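Local coordinates for conserved Protein MTH1675 (Methanothermobacter thermautotrophicus, PDB 1T57) that is of unknown function but binds flavin mononucleotide and magnesium, in a fold related to the C-terminal alpha/beta domain of pyruvate kinase, at residues I169-G172 / G177-T180; T64-S69 / L102-N107; H113-V118 / I134-L139; L182-A187 / F193-H198. One frame throughout, in Å; residues are numbered along the deposited sequence.

Interaction 1 (I169-G172 / G177-T180). With FMN (flavin mononucleotide), chain E.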
loop_
_atom_site.group_PDB
_atom_site.type_symbol
_atom_site.label_atom_id
_atom_site.label_comp_id
_atom_site.label_asym_id
_atom_site.label_seq_id
_atom_site.Cartn_x
_atom_site.Cartn_y
_atom_site.Cartn_z
ATOM N N ILE A 169 2.656 -6.252 32.389
ATOM C CA ILE A 169 3.482 -5.051 32.427
ATOM C C ILE A 169 4.528 -5.253 31.333
ATOM O O ILE A 169 5.258 -6.236 31.386
ATOM C CB ILE A 169 4.194 -4.887 33.797
ATOM C CG1 ILE A 169 3.150 -4.807 34.933
ATOM C CG2 ILE A 169 5.090 -3.656 33.772
ATOM C CD1 ILE A 169 3.064 -3.433 35.668
ATOM N N ALA A 170 4.579 -4.350 30.348
ATOM C CA ALA A 170 5.542 -4.438 29.238
ATOM C C ALA A 170 6.690 -3.458 29.465
ATOM O O ALA A 170 6.452 -2.314 29.803
ATOM C CB ALA A 170 4.847 -4.128 27.918
ATOM N N ILE A 171 7.924 -3.911 29.250
ATOM C CA ILE A 171 9.127 -3.092 29.492
ATOM C C ILE A 171 10.067 -2.955 28.293
ATOM O O ILE A 171 10.538 -3.939 27.709
ATOM C CB ILE A 171 9.942 -3.688 30.706
ATOM C CG1 ILE A 171 9.103 -3.574 31.992
ATOM C CG2 ILE A 171 11.272 -2.987 30.883
ATOM C CD1 ILE A 171 9.438 -4.616 33.111
ATOM N N GLY A 172 10.356 -1.722 27.934
ATOM C CA GLY A 172 11.248 -1.507 26.820
ATOM C C GLY A 172 12.137 -0.311 27.052
ATOM O O GLY A 172 11.977 0.406 28.037
ATOM N N GLY A 177 19.221 -1.272 27.887
ATOM C CA GLY A 177 18.450 -1.218 29.125
ATOM C C GLY A 177 16.993 -0.827 28.984
ATOM O O GLY A 177 16.366 -1.154 27.992
ATOM N N ALA A 178 16.446 -0.102 29.955
ATOM C CA ALA A 178 15.043 0.274 29.873
ATOM C C ALA A 178 14.659 1.699 30.335
ATOM O O ALA A 178 15.271 2.274 31.241
ATOM C CB ALA A 178 14.210 -0.779 30.613
ATOM N N ASP A 179 13.644 2.268 29.688
ATOM C CA ASP A 179 13.165 3.606 30.037
ATOM C C ASP A 179 11.647 3.756 29.832
ATOM O O ASP A 179 11.076 4.823 30.040
ATOM C CB ASP A 179 13.940 4.677 29.249
ATOM C CG ASP A 179 13.810 4.524 27.751
ATOM O OD1 ASP A 179 14.566 5.196 27.016
ATOM O OD2 ASP A 179 12.957 3.737 27.300
ATOM N N THR A 180 10.992 2.668 29.438
ATOM C CA THR A 180 9.553 2.693 29.238
ATOM C C THR A 180 8.899 1.435 29.748
ATOM O O THR A 180 9.355 0.329 29.475
ATOM C CB THR A 180 9.173 2.804 27.774
ATOM O OG1 THR A 180 9.807 3.942 27.193
ATOM C CG2 THR A 180 7.672 2.946 27.660
HETATM N N1 FMN E . 15.400 -0.446 21.207
HETATM C C2 FMN E . 15.116 0.743 20.547
HETATM O O2 FMN E . 15.557 1.799 20.959
HETATM N N3 FMN E . 14.219 0.832 19.516
HETATM C C4 FMN E . 13.705 -0.310 18.959
HETATM O O4 FMN E . 12.809 -0.211 18.110
HETATM C C4A FMN E . 13.947 -1.517 19.619
HETATM N N5 FMN E . 13.406 -2.683 19.128
HETATM C C5A FMN E . 13.418 -3.797 19.935
HETATM C C6 FMN E . 12.852 -4.954 19.430
HETATM C C7 FMN E . 12.936 -6.133 20.117
HETATM C C7M FMN E . 12.354 -7.338 19.451
HETATM C C8 FMN E . 13.962 -6.282 21.042
HETATM C C8M FMN E . 14.189 -7.610 21.744
HETATM C C9 FMN E . 14.572 -5.132 21.542
HETATM C C9A FMN E . 14.238 -3.861 21.066
HETATM N N10 FMN E . 15.018 -2.746 21.404
HETATM C C10 FMN E . 14.738 -1.554 20.783
HETATM C "C1'" FMN E . 15.961 -2.735 22.587
HETATM C "C2'" FMN E . 15.158 -2.693 23.858
HETATM O "O2'" FMN E . 14.240 -1.597 23.771
HETATM C "C3'" FMN E . 16.049 -2.458 25.056
HETATM O "O3'" FMN E . 16.810 -1.300 24.889
HETATM C "C4'" FMN E . 16.826 -3.618 25.700
HETATM O "O4'" FMN E . 17.303 -3.067 26.905
HETATM C "C5'" FMN E . 18.132 -4.189 25.193
HETATM O "O5'" FMN E . 18.516 -5.027 26.260
HETATM P P FMN E . 19.914 -5.088 27.053
HETATM O O1P FMN E . 19.903 -6.364 27.821
HETATM O O2P FMN E . 20.115 -3.903 28.018
HETATM O O3P FMN E . 21.015 -5.111 25.984
#
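I171 and A178 carry the side-chain part of this buried contact: the CG2 methyl of I171 packs against the CB of A178 at 3.7 Å. I171 puts that branch there because CG2 stands anti to its backbone N, while the I171 side chain also packs on V43 of helix 36-50. A178 points its methyl at strand 169-172, and that methyl borders the carbonyl O of G172. The backbone does the rest. G172 N gives an almost straight bond to T180 O (2.8 Å, 173°), and G172 O is gripped twice, by D179 N at 3.0 Å and by T180 N at 2.8 Å. D179 turns its carboxylate back over the bulge with CG between the backbone N and the carbonyl carbon (chi1 59°), OD1 held by T174 and by the backbone N of G32; T180 OG1 meets S143 OG in a hydrogen bond. At the far end G177 N reaches FMN O2P at 2.8 Å, and its carbonyl O faces the ribityl hydroxyls. D179 and T180 thus stand opposite the single G172, which makes this a classic beta bulge in an antiparallel pair, where the chain leaves the loop whose G177 N binds the FMN phosphate and enters strand 180-185.

Interaction 2 (T64-S69 / L102-N107). With FMN (flavin mononucleotide), chain E.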
loop_
_atom_site.group_PDB
_atom_site.type_symbol
_atom_site.label_atom_id
_atom_site.label_comp_id
_atom_site.label_asym_id
_atom_site.label_seq_id
_atom_site.Cartn_x
_atom_site.Cartn_y
_atom_site.Cartn_z
ATOM N N THR A 64 19.087 -6.648 31.340
ATOM C CA THR A 64 17.820 -6.103 31.846
ATOM C C THR A 64 16.876 -7.171 32.374
ATOM O O THR A 64 16.237 -6.991 33.395
ATOM C CB THR A 64 17.064 -5.343 30.772
ATOM O OG1 THR A 64 17.995 -4.676 29.913
ATOM C CG2 THR A 64 16.148 -4.329 31.425
ATOM N N ALA A 65 16.782 -8.283 31.656
ATOM C CA ALA A 65 15.942 -9.393 32.076
ATOM C C ALA A 65 16.425 -9.855 33.452
ATOM O O ALA A 65 15.616 -10.000 34.381
ATOM C CB ALA A 65 16.051 -10.533 31.071
ATOM N N LEU A 66 17.742 -10.068 33.578
ATOM C CA LEU A 66 18.352 -10.516 34.835
ATOM C C LEU A 66 17.928 -9.662 36.010
ATOM O O LEU A 66 17.353 -10.165 36.974
ATOM C CB LEU A 66 19.872 -10.494 34.741
ATOM C CG LEU A 66 20.523 -11.606 33.923
ATOM C CD1 LEU A 66 22.019 -11.342 33.824
ATOM C CD2 LEU A 66 20.230 -12.951 34.570
ATOM N N ARG A 67 18.189 -8.363 35.920
ATOM C CA ARG A 67 17.816 -7.443 36.982
ATOM C C ARG A 67 16.354 -7.600 37.380
ATOM O O ARG A 67 16.037 -7.906 38.534
ATOM C CB ARG A 67 18.088 -6.007 36.536
ATOM C CG ARG A 67 19.525 -5.779 36.150
ATOM C CD ARG A 67 20.443 -6.415 37.194
ATOM N NE ARG A 67 21.654 -6.951 36.579
ATOM C CZ ARG A 67 22.106 -8.185 36.783
ATOM N NH1 ARG A 67 21.450 -9.012 37.591
ATOM N NH2 ARG A 67 23.204 -8.596 36.164
ATOM N N LEU A 68 15.468 -7.407 36.411
ATOM C CA LEU A 68 14.041 -7.504 36.662
ATOM C C LEU A 68 13.622 -8.742 37.445
ATOM O O LEU A 68 12.823 -8.646 38.372
ATOM C CB LEU A 68 13.270 -7.465 35.341
ATOM C CG LEU A 68 11.771 -7.646 35.558
ATOM C CD1 LEU A 68 11.214 -6.401 36.183
ATOM C CD2 LEU A 68 11.084 -7.935 34.252
ATOM N N SER A 69 14.144 -9.902 37.058
ATOM C CA SER A 69 13.805 -11.158 37.723
ATOM C C SER A 69 14.025 -11.151 39.239
ATOM O O SER A 69 13.361 -11.897 39.967
ATOM C CB SER A 69 14.603 -12.306 37.102
ATOM O OG SER A 69 16.005 -12.076 37.201
ATOM N N LEU A 102 17.278 -18.821 31.955
ATOM C CA LEU A 102 16.451 -20.021 32.024
ATOM C C LEU A 102 16.647 -20.757 33.328
ATOM O O LEU A 102 15.751 -21.462 33.788
ATOM C CB LEU A 102 16.776 -20.971 30.877
ATOM C CG LEU A 102 16.131 -20.604 29.546
ATOM C CD1 LEU A 102 16.544 -21.587 28.461
ATOM C CD2 LEU A 102 14.626 -20.613 29.735
ATOM N N GLU A 103 17.836 -20.595 33.900
ATOM C CA GLU A 103 18.211 -21.205 35.169
ATOM C C GLU A 103 17.369 -20.544 36.269
ATOM O O GLU A 103 16.989 -21.183 37.256
ATOM C CB GLU A 103 19.702 -20.964 35.422
ATOM C CG GLU A 103 20.439 -22.120 36.072
ATOM C CD GLU A 103 20.539 -21.985 37.572
ATOM O OE1 GLU A 103 21.020 -20.924 38.023
ATOM O OE2 GLU A 103 20.151 -22.933 38.293
ATOM N N ARG A 104 17.070 -19.261 36.069
ATOM C CA ARG A 104 16.270 -18.476 37.005
ATOM C C ARG A 104 14.761 -18.681 36.778
ATOM O O ARG A 104 13.934 -18.253 37.588
ATOM C CB ARG A 104 16.601 -16.987 36.850
ATOM C CG ARG A 104 18.075 -16.671 36.615
ATOM C CD ARG A 104 18.862 -16.433 37.896
ATOM N NE ARG A 104 19.806 -15.330 37.712
ATOM C CZ ARG A 104 20.806 -15.030 38.537
ATOM N NH1 ARG A 104 21.024 -15.755 39.628
ATOM N NH2 ARG A 104 21.582 -13.980 38.281
ATOM N N GLY A 105 14.397 -19.314 35.668
ATOM C CA GLY A 105 12.986 -19.542 35.395
ATOM C C GLY A 105 12.341 -18.557 34.434
ATOM O O GLY A 105 11.119 -18.557 34.238
ATOM N N VAL A 106 13.162 -17.711 33.822
ATOM C CA VAL A 106 12.651 -16.729 32.867
ATOM C C VAL A 106 12.536 -17.286 31.465
ATOM O O VAL A 106 13.546 -17.588 30.843
ATOM C CB VAL A 106 13.558 -15.497 32.786
ATOM C CG1 VAL A 106 13.207 -14.665 31.559
ATOM C CG2 VAL A 106 13.409 -14.673 34.048
ATOM N N ASN A 107 11.313 -17.420 30.958
ATOM C CA ASN A 107 11.122 -17.902 29.586
ATOM C C ASN A 107 11.814 -16.937 28.614
ATOM O O ASN A 107 11.545 -15.735 28.601
ATOM C CB ASN A 107 9.633 -17.988 29.258
ATOM C CG ASN A 107 8.876 -18.838 30.249
ATOM O OD1 ASN A 107 8.625 -18.419 31.383
ATOM N ND2 ASN A 107 8.524 -20.050 29.837
HETATM N N1 FMN E . 15.400 -0.446 21.207
HETATM C C2 FMN E . 15.116 0.743 20.547
HETATM O O2 FMN E . 15.557 1.799 20.959
HETATM N N3 FMN E . 14.219 0.832 19.516
HETATM C C4 FMN E . 13.705 -0.310 18.959
HETATM O O4 FMN E . 12.809 -0.211 18.110
HETATM C C4A FMN E . 13.947 -1.517 19.619
HETATM N N5 FMN E . 13.406 -2.683 19.128
HETATM C C5A FMN E . 13.418 -3.797 19.935
HETATM C C6 FMN E . 12.852 -4.954 19.430
HETATM C C7 FMN E . 12.936 -6.133 20.117
HETATM C C7M FMN E . 12.354 -7.338 19.451
HETATM C C8 FMN E . 13.962 -6.282 21.042
HETATM C C8M FMN E . 14.189 -7.610 21.744
HETATM C C9 FMN E . 14.572 -5.132 21.542
HETATM C C9A FMN E . 14.238 -3.861 21.066
HETATM N N10 FMN E . 15.018 -2.746 21.404
HETATM C C10 FMN E . 14.738 -1.554 20.783
HETATM C "C1'" FMN E . 15.961 -2.735 22.587
HETATM C "C2'" FMN E . 15.158 -2.693 23.858
HETATM O "O2'" FMN E . 14.240 -1.597 23.771
HETATM C "C3'" FMN E . 16.049 -2.458 25.056
HETATM O "O3'" FMN E . 16.810 -1.300 24.889
HETATM C "C4'" FMN E . 16.826 -3.618 25.700
HETATM O "O4'" FMN E . 17.303 -3.067 26.905
HETATM C "C5'" FMN E . 18.132 -4.189 25.193
HETATM O "O5'" FMN E . 18.516 -5.027 26.260
HETATM P P FMN E . 19.914 -5.088 27.053
HETATM O O1P FMN E . 19.903 -6.364 27.821
HETATM O O2P FMN E . 20.115 -3.903 28.018
HETATM O O3P FMN E . 21.015 -5.111 25.984
#
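Helix 63-69 and the turn that follows helix 95-104 come closest in backbone at S69 and V106, whose CA atoms lie 7.5 Å apart, and no hydrogen bond joins the two segments. Two side-chain meetings bridge that gap. S69 presents its CB to the CG2 methyl of V106 at 4.0 Å; V106 has CG1 anti to its backbone N (chi1 166°), which places CG2 beside that N and facing the serine. S69 OG turns back along its own helix toward the carbonyl O of L66. Farther out, L66 and R104 cross at about a right angle, with L66 CD2 at the edge of the guanidinium, in its plane, 4.0 Å from NE. The R104 chain bends at chi2 and chi3 to bring the group there, and NH2 makes a long, weak ion pair with E70. R67 makes a similar weak pair with E70, so one carboxylate probably moderates the two like charges, whose nearest nitrogens, R67 NH1 and R104 NH2, are 5.0 Å apart. Beneath V106 and S69 lies I76 of strand 75-79. At the start of the helix T64 OG1 sits 2.9 Å from FMN O2P. G105, with positive phi, is the C-prime residue of a Schellman motif, which ends helix 95-104 and turns the chain into strand 107-109.

Interaction 3 (H113-V118 / I134-L139). With FMN (flavin mononucleotide), chain E.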
loop_
_atom_site.group_PDB
_atom_site.type_symbol
_atom_site.label_atom_id
_atom_site.label_comp_id
_atom_site.label_asym_id
_atom_site.label_seq_id
_atom_site.Cartn_x
_atom_site.Cartn_y
_atom_site.Cartn_z
ATOM N N HIS A 113 10.721 -9.799 14.546
ATOM C CA HIS A 113 10.080 -8.659 15.243
ATOM C C HIS A 113 8.669 -8.307 14.764
ATOM O O HIS A 113 8.471 -7.975 13.591
ATOM C CB HIS A 113 10.952 -7.415 15.105
ATOM C CG HIS A 113 12.289 -7.540 15.760
ATOM N ND1 HIS A 113 13.210 -6.513 15.756
ATOM C CD2 HIS A 113 12.851 -8.551 16.466
ATOM C CE1 HIS A 113 14.278 -6.886 16.435
ATOM N NE2 HIS A 113 14.086 -8.115 16.877
ATOM N N ALA A 114 7.715 -8.309 15.695
ATOM C CA ALA A 114 6.306 -8.072 15.377
ATOM C C ALA A 114 5.892 -6.795 14.648
ATOM O O ALA A 114 4.964 -6.840 13.850
ATOM C CB ALA A 114 5.435 -8.240 16.660
ATOM N N LEU A 115 6.565 -5.672 14.888
ATOM C CA LEU A 115 6.173 -4.428 14.214
ATOM C C LEU A 115 6.989 -3.976 13.023
ATOM O O LEU A 115 7.003 -2.800 12.696
ATOM C CB LEU A 115 6.084 -3.279 15.222
ATOM C CG LEU A 115 4.960 -3.477 16.270
ATOM C CD1 LEU A 115 4.880 -2.243 17.206
ATOM C CD2 LEU A 115 3.618 -3.722 15.562
ATOM N N SER A 116 7.636 -4.933 12.369
ATOM C CA SER A 116 8.454 -4.704 11.180
ATOM C C SER A 116 8.289 -5.994 10.345
ATOM O O SER A 116 7.753 -5.979 9.260
ATOM C CB SER A 116 9.927 -4.504 11.590
ATOM O OG SER A 116 10.368 -5.562 12.449
ATOM N N GLY A 117 8.737 -7.122 10.874
ATOM C CA GLY A 117 8.550 -8.359 10.144
ATOM C C GLY A 117 9.227 -8.422 8.775
ATOM O O GLY A 117 10.255 -7.804 8.515
ATOM N N VAL A 118 8.636 -9.228 7.917
ATOM C CA VAL A 118 9.094 -9.432 6.567
ATOM C C VAL A 118 8.807 -8.124 5.807
ATOM O O VAL A 118 9.365 -7.868 4.746
ATOM C CB VAL A 118 8.358 -10.689 5.960
ATOM C CG1 VAL A 118 8.605 -10.827 4.456
ATOM C CG2 VAL A 118 8.860 -11.948 6.684
ATOM N N ILE A 134 4.524 1.401 9.733
ATOM C CA ILE A 134 3.956 2.703 10.050
ATOM C C ILE A 134 3.418 2.675 11.480
ATOM O O ILE A 134 3.524 3.661 12.213
ATOM C CB ILE A 134 2.813 3.097 9.067
ATOM C CG1 ILE A 134 3.397 3.683 7.793
ATOM C CG2 ILE A 134 1.874 4.114 9.705
ATOM C CD1 ILE A 134 3.633 2.684 6.730
HETATM N N MSE A 135 2.845 1.549 11.878
HETATM C CA MSE A 135 2.339 1.399 13.238
HETATM C C MSE A 135 3.468 1.684 14.218
HETATM O O MSE A 135 3.277 2.346 15.232
HETATM C CB MSE A 135 1.844 -0.016 13.454
HETATM C CG MSE A 135 0.497 -0.335 12.809
HETATM SE SE MSE A 135 0.009 -2.198 13.053
HETATM C CE MSE A 135 -0.586 -2.109 14.894
ATOM N N ALA A 136 4.658 1.198 13.886
ATOM C CA ALA A 136 5.817 1.390 14.742
ATOM C C ALA A 136 6.303 2.847 14.809
ATOM O O ALA A 136 6.576 3.346 15.901
ATOM C CB ALA A 136 6.946 0.484 14.289
ATOM N N GLU A 137 6.413 3.523 13.660
ATOM C CA GLU A 137 6.867 4.900 13.675
ATOM C C GLU A 137 5.841 5.728 14.461
ATOM O O GLU A 137 6.190 6.692 15.164
ATOM C CB GLU A 137 7.028 5.447 12.262
ATOM C CG GLU A 137 8.208 6.402 12.135
ATOM C CD GLU A 137 9.526 5.740 12.524
ATOM O OE1 GLU A 137 10.549 6.443 12.683
ATOM O OE2 GLU A 137 9.537 4.506 12.684
ATOM N N THR A 138 4.574 5.339 14.347
ATOM C CA THR A 138 3.509 6.025 15.045
ATOM C C THR A 138 3.669 5.847 16.568
ATOM O O THR A 138 3.556 6.819 17.344
ATOM C CB THR A 138 2.159 5.503 14.573
ATOM O OG1 THR A 138 2.113 5.596 13.146
ATOM C CG2 THR A 138 1.018 6.336 15.155
ATOM N N LEU A 139 3.950 4.614 16.993
ATOM C CA LEU A 139 4.137 4.358 18.413
ATOM C C LEU A 139 5.322 5.141 18.943
ATOM O O LEU A 139 5.290 5.631 20.077
ATOM C CB LEU A 139 4.292 2.862 18.660
ATOM C CG LEU A 139 2.879 2.283 18.607
ATOM C CD1 LEU A 139 2.888 0.811 18.728
ATOM C CD2 LEU A 139 2.047 2.938 19.731
HETATM N N1 FMN E . 15.400 -0.446 21.207
HETATM C C2 FMN E . 15.116 0.743 20.547
HETATM O O2 FMN E . 15.557 1.799 20.959
HETATM N N3 FMN E . 14.219 0.832 19.516
HETATM C C4 FMN E . 13.705 -0.310 18.959
HETATM O O4 FMN E . 12.809 -0.211 18.110
HETATM C C4A FMN E . 13.947 -1.517 19.619
HETATM N N5 FMN E . 13.406 -2.683 19.128
HETATM C C5A FMN E . 13.418 -3.797 19.935
HETATM C C6 FMN E . 12.852 -4.954 19.430
HETATM C C7 FMN E . 12.936 -6.133 20.117
HETATM C C7M FMN E . 12.354 -7.338 19.451
HETATM C C8 FMN E . 13.962 -6.282 21.042
HETATM C C8M FMN E . 14.189 -7.610 21.744
HETATM C C9 FMN E . 14.572 -5.132 21.542
HETATM C C9A FMN E . 14.238 -3.861 21.066
HETATM N N10 FMN E . 15.018 -2.746 21.404
HETATM C C10 FMN E . 14.738 -1.554 20.783
HETATM C "C1'" FMN E . 15.961 -2.735 22.587
HETATM C "C2'" FMN E . 15.158 -2.693 23.858
HETATM O "O2'" FMN E . 14.240 -1.597 23.771
HETATM C "C3'" FMN E . 16.049 -2.458 25.056
HETATM O "O3'" FMN E . 16.810 -1.300 24.889
HETATM C "C4'" FMN E . 16.826 -3.618 25.700
HETATM O "O4'" FMN E . 17.303 -3.067 26.905
HETATM C "C5'" FMN E . 18.132 -4.189 25.193
HETATM O "O5'" FMN E . 18.516 -5.027 26.260
HETATM P P FMN E . 19.914 -5.088 27.053
HETATM O O1P FMN E . 19.903 -6.364 27.821
HETATM O O2P FMN E . 20.115 -3.903 28.018
HETATM O O3P FMN E . 21.015 -5.111 25.984
#
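The imidazole of H113 lies under the dimethylbenzene end of the flavin: FMN C7M sits over one face, 3.1 Å above the ring plane and offset toward its rim. The nearest ring atom is H113 NE2, 3.2 Å from C7M, and this nitrogen is also hydrogen-bonded to the backbone N of H82, fixing the ring's rotation. H82 meets the ring edge-to-face; H81 and F85 meet it with planes at about 50° and 35°. H113 thus belongs to the FMN pocket, while L115, on the same loop between strand 107-109 and helix 118-126, packs against helix 131-139. There L115 CB lies 4.0 Å from A136 CB, and the L115 carbonyl O is 3.7 Å from that methyl. L115 CD1 touches L139 CD1 at 4.0 Å, the two leucines crossing at about a right angle. T138 OG1 bonds to I134 O at 2.6 Å from the opposite face of the carbonyl to T138 N. M135, a selenomethionine, packs on V118 of the second subunit and T138 of the third.

Interaction 4 (L182-A187 / F193-H198)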
loop_
_atom_site.group_PDB
_atom_site.type_symbol
_atom_site.label_atom_id
_atom_site.label_comp_id
_atom_site.label_asym_id
_atom_site.label_seq_id
_atom_site.Cartn_x
_atom_site.Cartn_y
_atom_site.Cartn_z
ATOM N N LEU A 182 4.892 -0.202 30.395
ATOM C CA LEU A 182 3.468 0.014 30.211
ATOM C C LEU A 182 2.632 -1.077 30.867
ATOM O O LEU A 182 3.132 -2.163 31.131
ATOM C CB LEU A 182 3.160 0.087 28.706
ATOM C CG LEU A 182 2.979 1.444 27.999
ATOM C CD1 LEU A 182 4.080 2.419 28.291
ATOM C CD2 LEU A 182 2.936 1.176 26.516
ATOM N N VAL A 183 1.371 -0.758 31.155
ATOM C CA VAL A 183 0.431 -1.716 31.715
ATOM C C VAL A 183 -0.571 -1.924 30.593
ATOM O O VAL A 183 -1.280 -1.007 30.172
ATOM C CB VAL A 183 -0.264 -1.170 32.944
ATOM C CG1 VAL A 183 -1.481 -2.006 33.270
ATOM C CG2 VAL A 183 0.710 -1.198 34.103
ATOM N N LEU A 184 -0.622 -3.135 30.078
ATOM C CA LEU A 184 -1.501 -3.376 28.955
ATOM C C LEU A 184 -2.011 -4.789 28.897
ATOM O O LEU A 184 -1.615 -5.662 29.685
ATOM C CB LEU A 184 -0.742 -3.056 27.665
ATOM C CG LEU A 184 0.611 -3.781 27.523
ATOM C CD1 LEU A 184 0.409 -5.313 27.372
ATOM C CD2 LEU A 184 1.385 -3.214 26.328
ATOM N N THR A 185 -2.887 -5.003 27.931
ATOM C CA THR A 185 -3.475 -6.307 27.696
ATOM C C THR A 185 -3.041 -6.695 26.289
ATOM O O THR A 185 -3.484 -6.104 25.296
ATOM C CB THR A 185 -5.034 -6.261 27.772
ATOM O OG1 THR A 185 -5.455 -6.047 29.128
ATOM C CG2 THR A 185 -5.626 -7.562 27.279
ATOM N N PRO A 186 -2.153 -7.687 26.182
ATOM C CA PRO A 186 -1.699 -8.103 24.858
ATOM C C PRO A 186 -2.839 -8.551 23.966
ATOM O O PRO A 186 -4.000 -8.673 24.402
ATOM C CB PRO A 186 -0.738 -9.245 25.171
ATOM C CG PRO A 186 -0.151 -8.815 26.490
ATOM C CD PRO A 186 -1.387 -8.377 27.236
ATOM N N ALA A 187 -2.481 -8.830 22.720
ATOM C CA ALA A 187 -3.413 -9.296 21.720
ATOM C C ALA A 187 -2.573 -10.025 20.675
ATOM O O ALA A 187 -1.399 -9.739 20.519
ATOM C CB ALA A 187 -4.141 -8.088 21.084
ATOM N N PHE A 193 -5.325 -4.873 16.725
ATOM C CA PHE A 193 -6.034 -3.703 17.174
ATOM C C PHE A 193 -6.934 -3.955 18.342
ATOM O O PHE A 193 -7.737 -3.116 18.688
ATOM C CB PHE A 193 -6.747 -3.041 15.998
ATOM C CG PHE A 193 -5.784 -2.423 15.028
ATOM C CD1 PHE A 193 -4.913 -1.412 15.444
ATOM C CD2 PHE A 193 -5.689 -2.885 13.723
ATOM C CE1 PHE A 193 -3.967 -0.886 14.566
ATOM C CE2 PHE A 193 -4.743 -2.360 12.836
ATOM C CZ PHE A 193 -3.883 -1.359 13.265
ATOM N N ASP A 194 -6.753 -5.114 18.968
ATOM C CA ASP A 194 -7.469 -5.474 20.182
ATOM C C ASP A 194 -6.493 -5.283 21.370
ATOM O O ASP A 194 -6.799 -5.627 22.521
ATOM C CB ASP A 194 -7.912 -6.934 20.150
ATOM C CG ASP A 194 -9.178 -7.156 19.353
ATOM O OD1 ASP A 194 -9.563 -6.264 18.553
ATOM O OD2 ASP A 194 -9.784 -8.244 19.536
ATOM N N LEU A 195 -5.314 -4.738 21.090
ATOM C CA LEU A 195 -4.319 -4.520 22.133
ATOM C C LEU A 195 -4.700 -3.262 22.882
ATOM O O LEU A 195 -4.993 -2.246 22.275
ATOM C CB LEU A 195 -2.935 -4.375 21.519
ATOM C CG LEU A 195 -1.829 -4.440 22.562
ATOM C CD1 LEU A 195 -0.572 -5.036 21.921
ATOM C CD2 LEU A 195 -1.590 -3.040 23.150
ATOM N N ARG A 196 -4.703 -3.331 24.205
ATOM C CA ARG A 196 -5.123 -2.176 24.981
ATOM C C ARG A 196 -4.025 -1.659 25.885
ATOM O O ARG A 196 -3.398 -2.433 26.623
ATOM C CB ARG A 196 -6.381 -2.501 25.834
ATOM C CG ARG A 196 -7.626 -2.966 25.053
ATOM C CD ARG A 196 -8.045 -1.896 23.995
ATOM N NE ARG A 196 -8.231 -0.558 24.577
ATOM C CZ ARG A 196 -8.315 0.574 23.861
ATOM N NH1 ARG A 196 -8.232 0.539 22.535
ATOM N NH2 ARG A 196 -8.457 1.748 24.460
ATOM N N ILE A 197 -3.797 -0.345 25.818
ATOM C CA ILE A 197 -2.800 0.273 26.651
ATOM C C ILE A 197 -3.541 0.924 27.813
ATOM O O ILE A 197 -4.332 1.847 27.630
ATOM C CB ILE A 197 -1.969 1.287 25.844
ATOM C CG1 ILE A 197 -1.146 0.515 24.802
ATOM C CG2 ILE A 197 -1.061 2.094 26.778
ATOM C CD1 ILE A 197 -0.203 1.359 23.993
ATOM N N HIS A 198 -3.263 0.432 29.010
ATOM C CA HIS A 198 -3.918 0.910 30.229
ATOM C C HIS A 198 -3.216 2.021 31.048
ATOM O O HIS A 198 -3.787 3.095 31.263
ATOM C CB HIS A 198 -4.218 -0.308 31.114
ATOM C CG HIS A 198 -5.051 -1.359 30.434
ATOM N ND1 HIS A 198 -4.792 -2.707 30.557
ATOM C CD2 HIS A 198 -6.166 -1.258 29.667
ATOM C CE1 HIS A 198 -5.712 -3.396 29.901
ATOM N NE2 HIS A 198 -6.555 -2.542 29.352
#
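T185 and R196 pair across the strands, T185 N giving to R196 O at 2.9 Å and R196 N returning a longer bond to T185 O at 3.2 Å. Two residues along each strand, H198 N reaches V183 O at 2.7 Å. Between these lies the non-hydrogen-bonded pair of L184 and I197. L182 CD2 meets I197 CD1 at 4.0 Å, side chains crossing obliquely, on the side where F146 of helix 144-158 covers both. Past the end of the pairing, A187 CB packs on L195 CB at 3.9 Å; L195 holds CG anti to its backbone N (chi1 -168°), which lays CG against T185 O. Farther out, L195 touches I154 of the same helix, and A170 on strand 168-172 lies against L184. R196 turns its guanidinium away, NE bonding to P206 O and NH1 to R140 O, both of the third subunit, while D194 forms a salt bridge with K88 of the second. The strand axes run at 141°, as in a twisted antiparallel hairpin. Its chemistry is divided: backbone bonds and aliphatic packing join the strands, while R196 and D194 turn their charged ends to neighbouring subunits, and the backbone of I197 bonds to the third.

Interactions 1, 3 and 4 are buried, whereas interaction 2 is only partly so and includes the exposed R104. Interactions 1 and 4 share one sheet: strands 168-172 and 180-185 are neighbours in it, and A170 O and L182 N, 2.7 Å apart, probably form a hydrogen bond. Both rest on backbone bonds, while interactions 2 and 3 have none across their segments and depend on side-chain packing. Interactions 1, 2 and 3 all touch FMN, the first two near its phosphate and the third at the flavin ring; the centres of 2 and 3 are about 26 Å apart. Interactions 3 and 4 meet where M135 packs on F193, and both face the third subunit.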